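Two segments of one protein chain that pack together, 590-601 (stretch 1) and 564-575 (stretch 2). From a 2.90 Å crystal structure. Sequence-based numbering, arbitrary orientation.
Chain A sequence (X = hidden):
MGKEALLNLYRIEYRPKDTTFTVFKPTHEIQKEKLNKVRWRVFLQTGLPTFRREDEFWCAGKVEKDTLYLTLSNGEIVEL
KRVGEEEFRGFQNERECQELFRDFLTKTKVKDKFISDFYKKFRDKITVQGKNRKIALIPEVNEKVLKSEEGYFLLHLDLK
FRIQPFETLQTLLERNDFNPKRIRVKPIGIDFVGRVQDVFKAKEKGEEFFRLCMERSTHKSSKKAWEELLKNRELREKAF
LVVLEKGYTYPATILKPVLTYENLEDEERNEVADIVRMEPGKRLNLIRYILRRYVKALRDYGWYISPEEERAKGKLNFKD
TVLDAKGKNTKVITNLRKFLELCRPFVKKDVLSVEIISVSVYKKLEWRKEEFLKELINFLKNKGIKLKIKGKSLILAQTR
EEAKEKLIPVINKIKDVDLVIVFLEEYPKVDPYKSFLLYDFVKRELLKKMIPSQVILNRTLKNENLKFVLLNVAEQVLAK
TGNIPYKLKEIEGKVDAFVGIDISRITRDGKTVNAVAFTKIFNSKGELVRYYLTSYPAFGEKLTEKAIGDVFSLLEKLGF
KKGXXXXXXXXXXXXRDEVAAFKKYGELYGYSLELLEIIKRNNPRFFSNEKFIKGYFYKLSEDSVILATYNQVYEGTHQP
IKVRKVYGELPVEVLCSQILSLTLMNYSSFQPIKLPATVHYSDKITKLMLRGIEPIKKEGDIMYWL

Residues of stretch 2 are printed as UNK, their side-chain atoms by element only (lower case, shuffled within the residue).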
ATOM      1  N   GLY A 590      -9.747   3.172 -30.184  1.00 30.95           N
ATOM      2  CA  GLY A 590     -11.179   2.947 -30.179  1.00 31.76           C
ATOM      3  C   GLY A 590     -11.649   1.907 -29.188  1.00 34.31           C
ATOM      4  O   GLY A 590     -12.443   1.056 -29.565  1.00 38.61           O
ATOM      5  N   TYR A 591     -11.126   1.939 -27.957  1.00 34.48           N
ATOM      6  CA  TYR A 591     -11.525   0.990 -26.890  1.00 33.50           C
ATOM      7  C   TYR A 591     -12.504   1.612 -25.860  1.00 26.92           C
ATOM      8  O   TYR A 591     -12.480   2.833 -25.637  1.00 24.06           O
ATOM      9  CB  TYR A 591     -10.293   0.457 -26.100  1.00 25.09           C
ATOM     10  CG  TYR A 591      -9.273  -0.376 -26.857  1.00 18.08           C
ATOM     11  CD1 TYR A 591      -9.666  -1.275 -27.879  1.00 22.81           C
ATOM     12  CD2 TYR A 591      -7.890  -0.250 -26.563  1.00 21.30           C
ATOM     13  CE1 TYR A 591      -8.700  -2.028 -28.611  1.00 27.31           C
ATOM     14  CE2 TYR A 591      -6.893  -1.000 -27.287  1.00 24.52           C
ATOM     15  CZ  TYR A 591      -7.313  -1.884 -28.315  1.00 25.89           C
ATOM     16  OH  TYR A 591      -6.379  -2.573 -29.075  1.00 27.99           O
ATOM     17  N   SER A 592     -13.361   0.772 -25.261  1.00 30.06           N
ATOM     18  CA  SER A 592     -14.282   1.216 -24.201  1.00 29.46           C
ATOM     19  C   SER A 592     -13.540   0.946 -22.858  1.00 27.94           C
ATOM     20  O   SER A 592     -13.369  -0.199 -22.418  1.00 20.61           O
ATOM     21  CB  SER A 592     -15.651   0.503 -24.281  1.00 25.43           C
ATOM     22  OG  SER A 592     -16.579   1.031 -23.337  1.00 15.35           O
ATOM     23  N   LEU A 593     -13.020   2.032 -22.288  1.00 26.15           N
ATOM     24  CA  LEU A 593     -12.263   2.011 -21.058  1.00 22.85           C
ATOM     25  C   LEU A 593     -13.015   2.143 -19.754  1.00 27.96           C
ATOM     26  O   LEU A 593     -13.988   2.896 -19.646  1.00 34.58           O
ATOM     27  CB  LEU A 593     -11.224   3.107 -21.088  1.00 24.56           C
ATOM     28  CG  LEU A 593      -9.762   2.701 -21.261  1.00 31.63           C
ATOM     29  CD1 LEU A 593      -9.504   2.019 -22.585  1.00 24.68           C
ATOM     30  CD2 LEU A 593      -8.951   3.963 -21.187  1.00 25.16           C
ATOM     31  N   GLU A 594     -12.525   1.383 -18.772  1.00 28.73           N
ATOM     32  CA  GLU A 594     -13.006   1.350 -17.394  1.00 24.18           C
ATOM     33  C   GLU A 594     -11.720   1.417 -16.573  1.00 22.72           C
ATOM     34  O   GLU A 594     -10.844   0.546 -16.703  1.00 18.47           O
ATOM     35  CB  GLU A 594     -13.714   0.039 -17.053  1.00 21.71           C
ATOM     36  CG  GLU A 594     -14.851  -0.399 -17.952  1.00 27.07           C
ATOM     37  CD  GLU A 594     -16.187   0.294 -17.694  1.00 38.50           C
ATOM     38  OE1 GLU A 594     -16.555   0.530 -16.514  1.00 31.39           O
ATOM     39  OE2 GLU A 594     -16.901   0.551 -18.694  1.00 35.55           O
ATOM     40  N   LEU A 595     -11.576   2.498 -15.808  1.00 14.50           N
ATOM     41  CA  LEU A 595     -10.405   2.713 -14.962  1.00 19.82           C
ATOM     42  C   LEU A 595     -10.695   2.575 -13.489  1.00 18.78           C
ATOM     43  O   LEU A 595     -11.576   3.257 -12.937  1.00 16.70           O
ATOM     44  CB  LEU A 595      -9.784   4.092 -15.187  1.00 24.55           C
ATOM     45  CG  LEU A 595      -9.268   4.445 -16.578  1.00 29.34           C
ATOM     46  CD1 LEU A 595      -8.689   5.857 -16.549  1.00 30.40           C
ATOM     47  CD2 LEU A 595      -8.250   3.426 -17.064  1.00 26.03           C
ATOM     48  N   LEU A 596      -9.966   1.666 -12.854  1.00 12.55           N
ATOM     49  CA  LEU A 596     -10.113   1.448 -11.427  1.00 16.54           C
ATOM     50  C   LEU A 596      -8.805   1.643 -10.697  1.00 19.80           C
ATOM     51  O   LEU A 596      -7.744   1.277 -11.200  1.00 21.19           O
ATOM     52  CB  LEU A 596     -10.628   0.044 -11.115  1.00 16.40           C
ATOM     53  CG  LEU A 596     -11.870  -0.482 -11.824  1.00 15.31           C
ATOM     54  CD1 LEU A 596     -12.272  -1.750 -11.189  1.00 16.17           C
ATOM     55  CD2 LEU A 596     -12.978   0.481 -11.704  1.00 14.14           C
ATOM     56  N   GLU A 597      -8.902   2.276  -9.534  1.00 17.82           N
ATOM     57  CA  GLU A 597      -7.783   2.504  -8.621  1.00 20.40           C
ATOM     58  C   GLU A 597      -8.015   1.404  -7.571  1.00 22.68           C
ATOM     59  O   GLU A 597      -9.177   1.101  -7.258  1.00 20.16           O
ATOM     60  CB  GLU A 597      -7.972   3.830  -7.884  1.00 20.10           C
ATOM     61  CG  GLU A 597      -7.361   5.099  -8.447  1.00 28.61           C
ATOM     62  CD  GLU A 597      -7.663   6.324  -7.535  1.00 34.07           C
ATOM     63  OE1 GLU A 597      -8.338   6.142  -6.490  1.00 34.53           O
ATOM     64  OE2 GLU A 597      -7.232   7.472  -7.854  1.00 36.69           O
ATOM     65  N   ILE A 598      -6.950   0.757  -7.087  1.00 21.76           N
ATOM     66  CA  ILE A 598      -7.107  -0.275  -6.041  1.00 18.16           C
ATOM     67  C   ILE A 598      -6.230   0.096  -4.856  1.00 16.84           C
ATOM     68  O   ILE A 598      -5.030  -0.128  -4.867  1.00 29.29           O
ATOM     69  CB  ILE A 598      -6.875  -1.743  -6.554  1.00 17.31           C
ATOM     70  CG1 ILE A 598      -8.041  -2.157  -7.460  1.00  9.39           C
ATOM     71  CG2 ILE A 598      -6.805  -2.732  -5.372  1.00  5.20           C
ATOM     72  CD1 ILE A 598      -7.865  -3.475  -8.115  1.00 14.22           C
ATOM     73  N   ILE A 599      -6.859   0.691  -3.847  1.00 20.18           N
ATOM     74  CA  ILE A 599      -6.177   1.161  -2.650  1.00 18.92           C
ATOM     75  C   ILE A 599      -6.224   0.125  -1.537  1.00 24.87           C
ATOM     76  O   ILE A 599      -7.294  -0.125  -0.963  1.00 28.54           O
ATOM     77  CB  ILE A 599      -6.778   2.534  -2.165  1.00 15.38           C
ATOM     78  CG1 ILE A 599      -6.377   3.660  -3.118  1.00  8.75           C
ATOM     79  CG2 ILE A 599      -6.270   2.921  -0.754  1.00 15.83           C
ATOM     80  CD1 ILE A 599      -7.209   3.793  -4.321  1.00 11.95           C
ATOM     81  N   LYS A 600      -5.051  -0.427  -1.206  1.00 28.08           N
ATOM     82  CA  LYS A 600      -4.925  -1.445  -0.163  1.00 25.21           C
ATOM     83  C   LYS A 600      -4.572  -0.924   1.217  1.00 27.51           C
ATOM     84  O   LYS A 600      -4.962  -1.523   2.226  1.00 27.68           O
ATOM     85  CB  LYS A 600      -3.954  -2.556  -0.578  1.00 27.74           C
ATOM     86  CG  LYS A 600      -2.676  -2.143  -1.258  1.00 25.19           C
ATOM     87  CD  LYS A 600      -2.808  -2.113  -2.765  1.00 31.33           C
ATOM     88  CE  LYS A 600      -1.561  -1.470  -3.365  1.00 31.10           C
ATOM     89  NZ  LYS A 600      -0.303  -2.266  -3.138  1.00 31.93           N
ATOM     90  N   ARG A 601      -3.895   0.225   1.244  1.00 29.41           N
ATOM     91  CA  ARG A 601      -3.457   0.866   2.486  1.00 31.30           C
ATOM     92  C   ARG A 601      -4.395   1.951   3.082  1.00 28.92           C
ATOM     93  O   ARG A 601      -4.998   2.729   2.353  1.00 23.82           O
ATOM     94  CB  ARG A 601      -2.047   1.446   2.277  1.00 33.58           C
ATOM     95  CG  ARG A 601      -0.892   0.605   2.855  1.00 43.04           C
ATOM     96  CD  ARG A 601       0.481   1.032   2.298  1.00 47.69           C
ATOM     97  NE  ARG A 601       0.678   0.553   0.922  1.00 54.45           N
ATOM     98  CZ  ARG A 601       1.777   0.723   0.181  1.00 52.82           C
ATOM     99  NH1 ARG A 601       2.830   1.377   0.653  1.00 56.26           N
ATOM    100  NH2 ARG A 601       1.832   0.205  -1.042  1.00 52.74           N
ATOM    101  N   UNK A 564     -13.688  -2.926 -28.109  1.00 32.25           N
ATOM    102  CA  UNK A 564     -13.642  -3.981 -27.112  1.00 29.87           C
ATOM    103  C   UNK A 564     -13.538  -3.304 -25.729  1.00 24.92           C
ATOM    104  O   UNK A 564     -12.890  -2.254 -25.597  1.00 24.91           O
ATOM    105  c   UNK A 564     -12.499  -4.960 -27.427  1.00 21.11           C
ATOM    106  o   UNK A 564     -11.272  -4.302 -27.560  1.00 20.42           O
ATOM    107  N   UNK A 565     -14.265  -3.849 -24.745  1.00 22.77           N
ATOM    108  CA  UNK A 565     -14.308  -3.298 -23.379  1.00 18.65           C
ATOM    109  C   UNK A 565     -13.088  -3.666 -22.576  1.00 21.93           C
ATOM    110  O   UNK A 565     -12.734  -4.843 -22.472  1.00 19.93           O
ATOM    111  c   UNK A 565     -15.724  -3.214 -21.239  1.00  9.49           C
ATOM    112  c   UNK A 565     -17.598  -1.547 -21.407  1.00 29.42           C
ATOM    113  c   UNK A 565     -16.122  -1.761 -21.180  1.00 24.48           C
ATOM    114  n   UNK A 565     -18.422  -2.455 -20.549  1.00 42.55           N
ATOM    115  c   UNK A 565     -15.573  -3.740 -22.645  1.00 18.49           C
ATOM    116  N   UNK A 566     -12.414  -2.643 -22.056  1.00 24.36           N
ATOM    117  CA  UNK A 566     -11.210  -2.861 -21.285  1.00 21.67           C
ATOM    118  C   UNK A 566     -11.230  -2.303 -19.862  1.00 24.34           C
ATOM    119  O   UNK A 566     -11.389  -1.108 -19.633  1.00 19.82           O
ATOM    120  c   UNK A 566      -8.721  -3.112 -24.276  1.00 43.86           C
ATOM    121  c   UNK A 566      -9.970  -2.426 -22.105  1.00 27.10           C
ATOM    122  c   UNK A 566      -8.735  -2.375 -21.245  1.00 26.00           C
ATOM    123  c   UNK A 566      -9.728  -3.462 -23.218  1.00 34.62           C
ATOM    124  N   UNK A 567     -11.081  -3.214 -18.909  1.00 24.59           N
ATOM    125  CA  UNK A 567     -11.045  -2.862 -17.499  1.00 24.25           C
ATOM    126  C   UNK A 567      -9.602  -2.800 -17.032  1.00 21.73           C
ATOM    127  O   UNK A 567      -8.858  -3.772 -17.175  1.00 28.45           O
ATOM    128  c   UNK A 567     -11.750  -3.476 -15.184  1.00 23.47           C
ATOM    129  c   UNK A 567     -11.822  -3.863 -16.644  1.00 21.21           C
ATOM    130  c   UNK A 567     -13.270  -3.900 -17.087  1.00 20.94           C
ATOM    131  N   UNK A 568      -9.222  -1.648 -16.483  1.00 21.64           N
ATOM    132  CA  UNK A 568      -7.876  -1.442 -15.999  1.00 19.37           C
ATOM    133  C   UNK A 568      -7.911  -1.338 -14.509  1.00 19.83           C
ATOM    134  O   UNK A 568      -8.754  -0.649 -13.960  1.00 22.22           O
ATOM    135  c   UNK A 568      -7.193  -0.205 -18.095  1.00 21.85           C
ATOM    136  c   UNK A 568      -7.220  -0.152 -16.572  1.00 23.07           C
ATOM    137  c   UNK A 568      -5.785   0.053 -16.016  1.00 13.26           C
ATOM    138  N   UNK A 569      -7.013  -2.065 -13.853  1.00 18.39           N
ATOM    139  CA  UNK A 569      -6.886  -2.030 -12.396  1.00 15.57           C
ATOM    140  C   UNK A 569      -5.539  -1.434 -12.156  1.00 15.92           C
ATOM    141  O   UNK A 569      -4.533  -1.885 -12.737  1.00 16.78           O
ATOM    142  n   UNK A 569     -10.255  -4.839 -12.303  1.00 13.61           N
ATOM    143  c   UNK A 569      -9.635  -5.799 -11.642  1.00 13.82           C
ATOM    144  c   UNK A 569      -9.381  -3.793 -12.484  1.00 19.96           C
ATOM    145  c   UNK A 569      -8.208  -4.146 -11.911  1.00 17.86           C
ATOM    146  n   UNK A 569      -8.399  -5.410 -11.390  1.00 14.57           N
ATOM    147  c   UNK A 569      -6.903  -3.421 -11.780  1.00 16.36           C
ATOM    148  N   UNK A 570      -5.530  -0.386 -11.343  1.00 18.68           N
ATOM    149  CA  UNK A 570      -4.304   0.305 -11.004  1.00 20.79           C
ATOM    150  C   UNK A 570      -3.995  -0.050  -9.581  1.00 25.20           C
ATOM    151  O   UNK A 570      -4.838   0.138  -8.693  1.00 32.07           O
ATOM    152  c   UNK A 570      -4.460   1.813 -11.165  1.00  8.15           C
ATOM    153  c   UNK A 570      -0.048   2.979 -10.534  1.00 15.32           C
ATOM    154  n   UNK A 570       1.017   3.780 -10.463  1.00 10.22           N
ATOM    155  c   UNK A 570      -2.064   2.281 -11.772  1.00 15.45           C
ATOM    156  n   UNK A 570      -0.906   3.133 -11.533  1.00 12.88           N
ATOM    157  n   UNK A 570      -0.215   1.987  -9.646  1.00 18.72           N
ATOM    158  c   UNK A 570      -3.208   2.596 -10.834  1.00 13.22           C
ATOM    159  N   UNK A 571      -2.771  -0.522  -9.368  1.00 27.45           N
ATOM    160  CA  UNK A 571      -2.305  -0.929  -8.060  1.00 36.31           C
ATOM    161  C   UNK A 571      -2.304   0.259  -7.112  1.00 38.77           C
ATOM    162  O   UNK A 571      -2.600   0.131  -5.922  1.00 43.63           O
ATOM    163  c   UNK A 571      -0.918  -1.536  -8.210  1.00 34.28           C
ATOM    164  c   UNK A 571      -0.314  -2.023  -6.893  1.00 39.14           C
ATOM    165  o   UNK A 571      -0.324  -3.262  -6.666  1.00 39.47           O
ATOM    166  o   UNK A 571       0.221  -1.172  -6.120  1.00 37.56           O
ATOM    167  N   UNK A 572      -2.029   1.430  -7.641  1.00 41.79           N
ATOM    168  CA  UNK A 572      -2.016   2.557  -6.743  1.00 46.42           C
ATOM    169  C   UNK A 572      -3.126   3.480  -7.095  1.00 51.25           C
ATOM    170  O   UNK A 572      -4.196   3.057  -7.537  1.00 50.06           O
ATOM    171  N   UNK A 573      -2.860   4.747  -6.812  1.00 51.51           N
ATOM    172  CA  UNK A 573      -3.766   5.819  -7.134  1.00 54.88           C
ATOM    173  C   UNK A 573      -3.324   6.245  -8.540  1.00 54.64           C
ATOM    174  O   UNK A 573      -2.124   6.346  -8.827  1.00 58.59           O
ATOM    175  c   UNK A 573      -4.575   6.871  -4.851  1.00 65.25           C
ATOM    176  n   UNK A 573      -7.787   9.132  -4.150  1.00 63.20           N
ATOM    177  c   UNK A 573      -5.032   8.261  -4.281  1.00 64.76           C
ATOM    178  c   UNK A 573      -3.669   6.988  -6.114  1.00 57.90           C
ATOM    179  c   UNK A 573      -7.208   8.610  -3.074  1.00 65.04           C
ATOM    180  n   UNK A 573      -5.935   8.191  -3.107  1.00 63.94           N
ATOM    181  n   UNK A 573      -7.894   8.550  -1.936  1.00 62.70           N
ATOM    182  N   UNK A 574      -4.289   6.331  -9.443  1.00 53.87           N
ATOM    183  CA  UNK A 574      -4.051   6.758 -10.811  1.00 50.19           C
ATOM    184  C   UNK A 574      -3.726   8.250 -10.805  1.00 56.75           C
ATOM    185  O   UNK A 574      -4.579   9.071 -10.441  1.00 60.15           O
ATOM    186  c   UNK A 574      -6.953   5.189 -12.822  1.00 33.48           C
ATOM    187  c   UNK A 574      -5.323   6.552 -11.617  1.00 40.97           C
ATOM    188  c   UNK A 574      -5.506   5.332 -12.480  1.00 33.92           C
ATOM    189  c   UNK A 574      -4.666   5.461 -13.715  1.00 34.91           C
ATOM    190  N   UNK A 575      -2.501   8.603 -11.188  1.00 60.45           N
ATOM    191  CA  UNK A 575      -2.090  10.008 -11.250  1.00 58.54           C
ATOM    192  C   UNK A 575      -2.784  10.617 -12.452  1.00 56.12           C
ATOM    193  O   UNK A 575      -3.023   9.919 -13.430  1.00 50.21           O
ATOM    194  o   UNK A 575       2.317   7.571  -7.133  1.00 87.04           O
ATOM    195  c   UNK A 575       1.179   9.544  -7.994  1.00 74.86           C
ATOM    196  c   UNK A 575       0.189   9.463 -10.253  1.00 74.74           C
ATOM    197  c   UNK A 575       0.468  10.164  -9.058  1.00 76.49           C
ATOM    198  c   UNK A 575      -0.574  10.123 -11.392  1.00 62.95           C
ATOM    199  c   UNK A 575       0.635   8.128 -10.358  1.00 73.49           C
ATOM    200  c   UNK A 575       1.611   8.207  -8.136  1.00 77.43           C
ATOM    201  c   UNK A 575       1.339   7.501  -9.310  1.00 76.25           C
TER

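Position 564 has one carbon and one oxygen beyond CA. The oxygen lies 3.4 Å from CD1 of Tyr-591, and the backbone O accepts a hydrogen bond from N of Ser-592 (3.1 Å). A lone hydroxyl on CB makes this Ser-564.

Position 565 carries four carbons in a row ending in nitrogen. The chain runs beside Ser-592 and Glu-594, on the same face of the sheet. This is Lys-565. Its NZ forms a long salt bridge with OE2 of Glu-594, at 3.8 Å.

Position 566 has four carbons, forked at the first, with one arm two carbons long. The end of the longer arm sits over one face of the Tyr-591 ring. This is Ile-566. Its CD1 is 3.9 Å from the ring centroid, a CH-pi contact. Its backbone N bonds to O of Ser-592 (2.6 Å), and its O accepts from N of Glu-594 (2.9 Å).

Position 567 has three carbons, one carrying the other two. The fork nears Glu-594 and Leu-596. This is Val-567. Its CG2 lies 3.9 Å from CG of Glu-594, and its CG1 is 4.4 Å from CD1 of Leu-596.

Position 568 shows the same three-carbon fork, but on the opposite face. Its CB meets CD2 of Leu-595 at 3.8 Å. It is Val-568. Its N bonds to O of Glu-594 (2.7 Å), and its O accepts from N of Leu-596 (2.8 Å).

Position 569 has one carbon, then a five-membered ring of three carbons and two nitrogens. The ring nears Leu-596, and CB is 3.8 Å from CD1 of Ile-598. This is His-569. Its CD2 lies 3.8 Å from CD1 of Leu-596.

Position 570 has three carbons, a nitrogen, and a carbon bearing two more nitrogens. CB lies on the same face of the sheet as Glu-597, and the chain then leads off from stretch 1. This is Arg-570. The backbone continues the ladder: N donates to O of Leu-596 (2.8 Å), and O accepts from N of Ile-598 (2.7 Å).

Position 571 has two carbons, the second carrying two oxygens. One oxygen nears Lys-600. This is Asp-571. Its OD1 pairs with NZ of Lys-600 at 3.2 Å, a salt bridge with a weak hydrogen bond.

Position 572 has no side-chain atoms. Its O lies 3.8 Å from CA of Glu-597. It is Gly-572. A CB here would be crowded by NH1 of Arg-570.

Position 573 repeats the guanidinium pattern, near Glu-597. It is Arg-573, poorly ordered. Its NH1 stands 3.8 Å from OE1 of Glu-597, a long salt bridge of charges only.

Position 574 has four carbons, forked at the second. It points toward stretch 1. The fork packs against Leu-595, and the first carbon nears Glu-597. This is Leu-574. Its CD1 is 3.8 Å from CB of Leu-595.

Position 575 has one carbon, then a six-carbon ring bearing an oxygen. It does not touch stretch 1. This is Tyr-575, the N-cap residue before a helix.

The contact is a parallel strand pair. Seven backbone hydrogen bonds hold its register. Val-568 and Leu-574 pack around Leu-595, while charged pairs add support at Lys-565, Asp-571 and Arg-573.

Stretch 2, residues 564-575: SKIVVHRDGRLY
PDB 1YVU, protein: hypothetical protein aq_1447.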